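Local coordinates for protein adhesin LabA (Helicobacter pylori, PDB 6GMM) that probably binds LacdiNAc-containing glycans as a lectin-like adhesin, helping the bacterium attach to the gastric mucosa, at residues A[12-17]-A[442-446]; A[258-262]-A[296-300]. All blocks are in the same frame, centred on the assembly; numbering follows the deposited sequence.

Contact 1: residues A[12-17]-A[442-446]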
# COMPACT_ATOMS: atom_id res chain seq x y z
N LEU A 12 30.86 11.18 -16.85
CA LEU A 12 31.37 9.91 -17.34
C LEU A 12 30.89 8.78 -16.45
O LEU A 12 30.40 7.78 -16.97
CB LEU A 12 32.90 9.93 -17.45
CG LEU A 12 33.61 8.64 -17.87
CD1 LEU A 12 33.30 8.27 -19.32
CD2 LEU A 12 35.11 8.77 -17.68
N ASN A 13 30.97 8.97 -15.11
CA ASN A 13 30.54 7.98 -14.13
C ASN A 13 29.09 7.55 -14.31
O ASN A 13 28.81 6.36 -14.28
CB ASN A 13 30.80 8.42 -12.68
CG ASN A 13 30.47 7.36 -11.65
OD1 ASN A 13 30.79 6.17 -11.80
ND2 ASN A 13 29.80 7.76 -10.60
N ASN A 14 28.19 8.52 -14.56
CA ASN A 14 26.79 8.18 -14.76
C ASN A 14 26.55 7.44 -16.07
O ASN A 14 25.71 6.54 -16.11
CB ASN A 14 25.87 9.40 -14.58
CG ASN A 14 25.87 9.96 -13.17
OD1 ASN A 14 25.82 9.23 -12.16
ND2 ASN A 14 25.89 11.28 -13.09
N LEU A 15 27.36 7.73 -17.10
CA LEU A 15 27.31 7.02 -18.38
C LEU A 15 27.78 5.56 -18.17
O LEU A 15 27.24 4.65 -18.77
CB LEU A 15 28.21 7.71 -19.43
CG LEU A 15 27.70 9.00 -20.09
CD1 LEU A 15 28.85 9.74 -20.77
CD2 LEU A 15 26.63 8.69 -21.14
N LEU A 16 28.79 5.37 -17.30
CA LEU A 16 29.34 4.05 -16.99
C LEU A 16 28.32 3.18 -16.27
O LEU A 16 28.12 2.03 -16.65
CB LEU A 16 30.63 4.17 -16.18
CG LEU A 16 31.88 4.63 -16.97
CD1 LEU A 16 33.07 4.80 -16.05
CD2 LEU A 16 32.21 3.67 -18.10
N THR A 17 27.62 3.77 -15.28
CA THR A 17 26.54 3.16 -14.51
C THR A 17 25.41 2.74 -15.45
O THR A 17 25.01 1.57 -15.47
CB THR A 17 26.12 4.14 -13.42
OG1 THR A 17 27.21 4.23 -12.50
CG2 THR A 17 24.83 3.73 -12.66
N HIS A 442 36.19 1.35 -13.89
CA HIS A 442 34.90 1.91 -13.48
C HIS A 442 34.96 2.38 -12.02
O HIS A 442 34.69 3.55 -11.76
CB HIS A 442 33.76 0.89 -13.67
CG HIS A 442 32.37 1.43 -13.51
ND1 HIS A 442 31.27 0.59 -13.56
CD2 HIS A 442 31.94 2.70 -13.29
CE1 HIS A 442 30.21 1.37 -13.40
NE2 HIS A 442 30.56 2.64 -13.20
N SER A 443 35.39 1.49 -11.09
CA SER A 443 35.60 1.78 -9.67
C SER A 443 36.50 2.99 -9.50
O SER A 443 36.16 3.90 -8.75
CB SER A 443 36.24 0.58 -8.97
OG SER A 443 35.29 -0.45 -8.76
N GLN A 444 37.61 3.03 -10.25
CA GLN A 444 38.56 4.13 -10.26
C GLN A 444 37.89 5.44 -10.63
O GLN A 444 38.09 6.42 -9.92
CB GLN A 444 39.71 3.83 -11.21
CG GLN A 444 40.86 3.12 -10.53
CD GLN A 444 42.05 2.95 -11.43
OE1 GLN A 444 41.93 2.54 -12.59
NE2 GLN A 444 43.23 3.21 -10.90
N VAL A 445 37.04 5.45 -11.68
CA VAL A 445 36.32 6.65 -12.13
C VAL A 445 35.31 7.08 -11.06
O VAL A 445 35.32 8.25 -10.67
CB VAL A 445 35.71 6.43 -13.55
CG1 VAL A 445 34.60 7.43 -13.87
CG2 VAL A 445 36.81 6.50 -14.60
N GLN A 446 34.51 6.12 -10.56
CA GLN A 446 33.49 6.26 -9.52
C GLN A 446 34.12 6.93 -8.29
O GLN A 446 33.57 7.89 -7.74
CB GLN A 446 32.98 4.86 -9.16
CG GLN A 446 31.50 4.72 -8.85
CD GLN A 446 31.01 3.31 -9.13
OE1 GLN A 446 31.73 2.30 -8.95
NE2 GLN A 446 29.77 3.20 -9.60

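Contact 2: residues A[258-262]-A[296-300]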
# COMPACT_ATOMS: atom_id res chain seq x y z
N GLN A 258 -4.25 -2.45 -8.20
CA GLN A 258 -3.04 -3.04 -8.77
C GLN A 258 -3.09 -4.55 -8.71
O GLN A 258 -2.47 -5.21 -9.54
CB GLN A 258 -1.77 -2.49 -8.07
CG GLN A 258 -1.51 -0.99 -8.29
CD GLN A 258 -1.17 -0.69 -9.73
OE1 GLN A 258 -0.28 -1.31 -10.32
NE2 GLN A 258 -1.88 0.26 -10.34
N SER A 259 -3.83 -5.11 -7.73
CA SER A 259 -4.00 -6.54 -7.56
C SER A 259 -4.80 -7.13 -8.72
O SER A 259 -4.63 -8.31 -9.00
CB SER A 259 -4.67 -6.86 -6.23
OG SER A 259 -3.83 -6.50 -5.15
N LYS A 260 -5.64 -6.31 -9.42
CA LYS A 260 -6.36 -6.78 -10.62
C LYS A 260 -5.33 -7.19 -11.67
O LYS A 260 -5.51 -8.21 -12.35
CB LYS A 260 -7.20 -5.65 -11.24
CG LYS A 260 -8.42 -5.19 -10.45
CD LYS A 260 -9.11 -4.05 -11.21
CE LYS A 260 -10.39 -3.60 -10.54
NZ LYS A 260 -10.95 -2.38 -11.20
N ILE A 261 -4.25 -6.37 -11.83
CA ILE A 261 -3.18 -6.60 -12.78
C ILE A 261 -2.49 -7.94 -12.44
O ILE A 261 -2.47 -8.82 -13.29
CB ILE A 261 -2.18 -5.42 -12.88
CG1 ILE A 261 -2.89 -4.07 -13.19
CG2 ILE A 261 -1.09 -5.72 -13.91
CD1 ILE A 261 -2.07 -2.79 -12.85
N VAL A 262 -2.03 -8.09 -11.19
CA VAL A 262 -1.39 -9.31 -10.69
C VAL A 262 -2.30 -10.50 -10.96
O VAL A 262 -1.83 -11.48 -11.51
CB VAL A 262 -1.08 -9.20 -9.19
CG1 VAL A 262 -0.43 -10.46 -8.66
CG2 VAL A 262 -0.22 -7.99 -8.89
N ALA A 296 3.15 -3.78 -11.31
CA ALA A 296 2.04 -3.83 -10.34
C ALA A 296 2.50 -4.37 -8.99
O ALA A 296 2.28 -3.71 -7.99
CB ALA A 296 0.87 -4.65 -10.86
N GLN A 297 3.17 -5.53 -8.95
CA GLN A 297 3.68 -6.12 -7.70
C GLN A 297 4.55 -5.14 -6.93
O GLN A 297 4.47 -5.08 -5.71
CB GLN A 297 4.48 -7.40 -7.99
CG GLN A 297 3.60 -8.53 -8.52
CD GLN A 297 4.27 -9.87 -8.44
OE1 GLN A 297 5.03 -10.16 -7.52
NE2 GLN A 297 3.94 -10.73 -9.39
N ALA A 298 5.37 -4.35 -7.63
CA ALA A 298 6.22 -3.36 -6.97
C ALA A 298 5.39 -2.24 -6.38
O ALA A 298 5.75 -1.76 -5.29
CB ALA A 298 7.26 -2.82 -7.92
N GLU A 299 4.26 -1.84 -7.06
CA GLU A 299 3.34 -0.78 -6.58
C GLU A 299 2.65 -1.20 -5.31
O GLU A 299 2.69 -0.46 -4.33
CB GLU A 299 2.29 -0.37 -7.62
CG GLU A 299 2.45 1.05 -8.14
CD GLU A 299 2.25 2.17 -7.13
OE1 GLU A 299 3.20 2.45 -6.36
OE2 GLU A 299 1.20 2.83 -7.20
N ILE A 300 2.06 -2.41 -5.31
CA ILE A 300 1.43 -3.03 -4.14
C ILE A 300 2.36 -2.90 -2.94
O ILE A 300 1.94 -2.41 -1.89
CB ILE A 300 1.08 -4.50 -4.44
CG1 ILE A 300 -0.05 -4.57 -5.48
CG2 ILE A 300 0.76 -5.25 -3.15
CD1 ILE A 300 -0.36 -5.90 -5.98

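Contact 1: residues A[12-17]-A[442-446]
Helices 4-28 and 439-452, the first and last of the chain, pack here as an obliquely crossing, roughly antiparallel pair through a mixed polar and apolar face; the axes of segments 12-17 and 442-446 pass 9.7 Å apart, 141° between their directions. His442 adopts a t rotamer: its CA-to-CB bond points sideways, yet the extended side chain carries the imidazole to the other helix, where NE2 lies 3.4 Å from Leu16 CB. Asn13, also t at chi1, meets the ring at its edge, with OD1 3.8 Å from His442 NE2. That is too long for a hydrogen bond, and both atoms are buried without a partner in the model. Asn13 OD1 packs more tightly on the aliphatic part of Gln446, 3.4 Å from CG. Thr17 OG1 also lies at the ring edge, but its m rotamer turns the hydroxyl back to donate a hydrogen bond to Asn13 O (3.2 Å) within its own helix. The apolar half centres on Val445, whose t rotamer brings CG1 to 3.7 Å from Leu16 CD1 and 4.1 Å from Leu12 CD2. These leucines continue into a larger core: Leu12 reaches Ile402 and Ile406 of helix 388-408, Leu12 and Val445 both touch Leu415 of the short helix 412-415, and Leu16 and His442 pack on Ile437 of strand 433-437.

Contact 2: residues A[258-262]-A[296-300]
Gln258 folds over the backbone of Ala296, its amide OE1 3.4 Å from Ala296 CA and 3.8 Å from Glu299 CB. The side chain has m angles at both chi1 and chi2, so it curls along the neighbouring helix, and its CB still packs on Ile300 CG1 at 3.7 Å. The contact is van der Waals in nature throughout. The small Ala296 is consistent with so close an approach: with only a methyl group to accommodate, the CA atoms of Gln258 and Ala296 come to 5.4 Å and the axes of the two segments to 8.8 Å. That methyl sits among Gln258 and, one turn on, Ile261 and Val262, Ala296 CB lying 3.6 Å from Gln258 OE1, 3.7 Å from Ile261 CB and 4.0 Å from Val262 CG2. A turn further on, Ile300 extends CD1 to 3.6 Å from both Val262 CG2 and Ser259 OG; the serine hydroxyl is itself bonded to Ala255 O of its own helix. Val262 CG2 also meets the aliphatic part of Gln297, 3.9 Å from CG. The two segments run obliquely antiparallel (142°), packing helix 239-264 against helix 287-311 in the helical body of the adhesin. Glu299 turns its carboxylate to a salt bridge with Arg303. Helix 32-50 closes the buried side: Ile50, Ala46 and Leu49 touch Ser259, Val262 and Ile300, and the amide of Gln297 bonds to Ser45 and Leu42. Helix 369-386 also borders segment 296-300, with Ile375 touching Gln297 and Ala298.

In the fold
Contact 2 is nested inside the loop closed by contact 1: segments 258-262 and 296-300 follow one another in mid-chain, whereas 12-17 and 442-446 bring together helices 4-28 and 439-452 at the two ends of the sequence. The contacts share no helix; their centres lie 34 Å apart and their nearest atoms about 19 Å. The centre of contact 2 lies about 10 Å from the centre of the chain, that of contact 1 about 35 Å from it. Successive helices connect the regions, since helix 32-50 flanks contact 2 soon after helix 4-28, and helix 369-386 precedes helix 388-408, which flanks contact 1. One contact thus joins the terminal helices, the other two helices near the middle of the molecule.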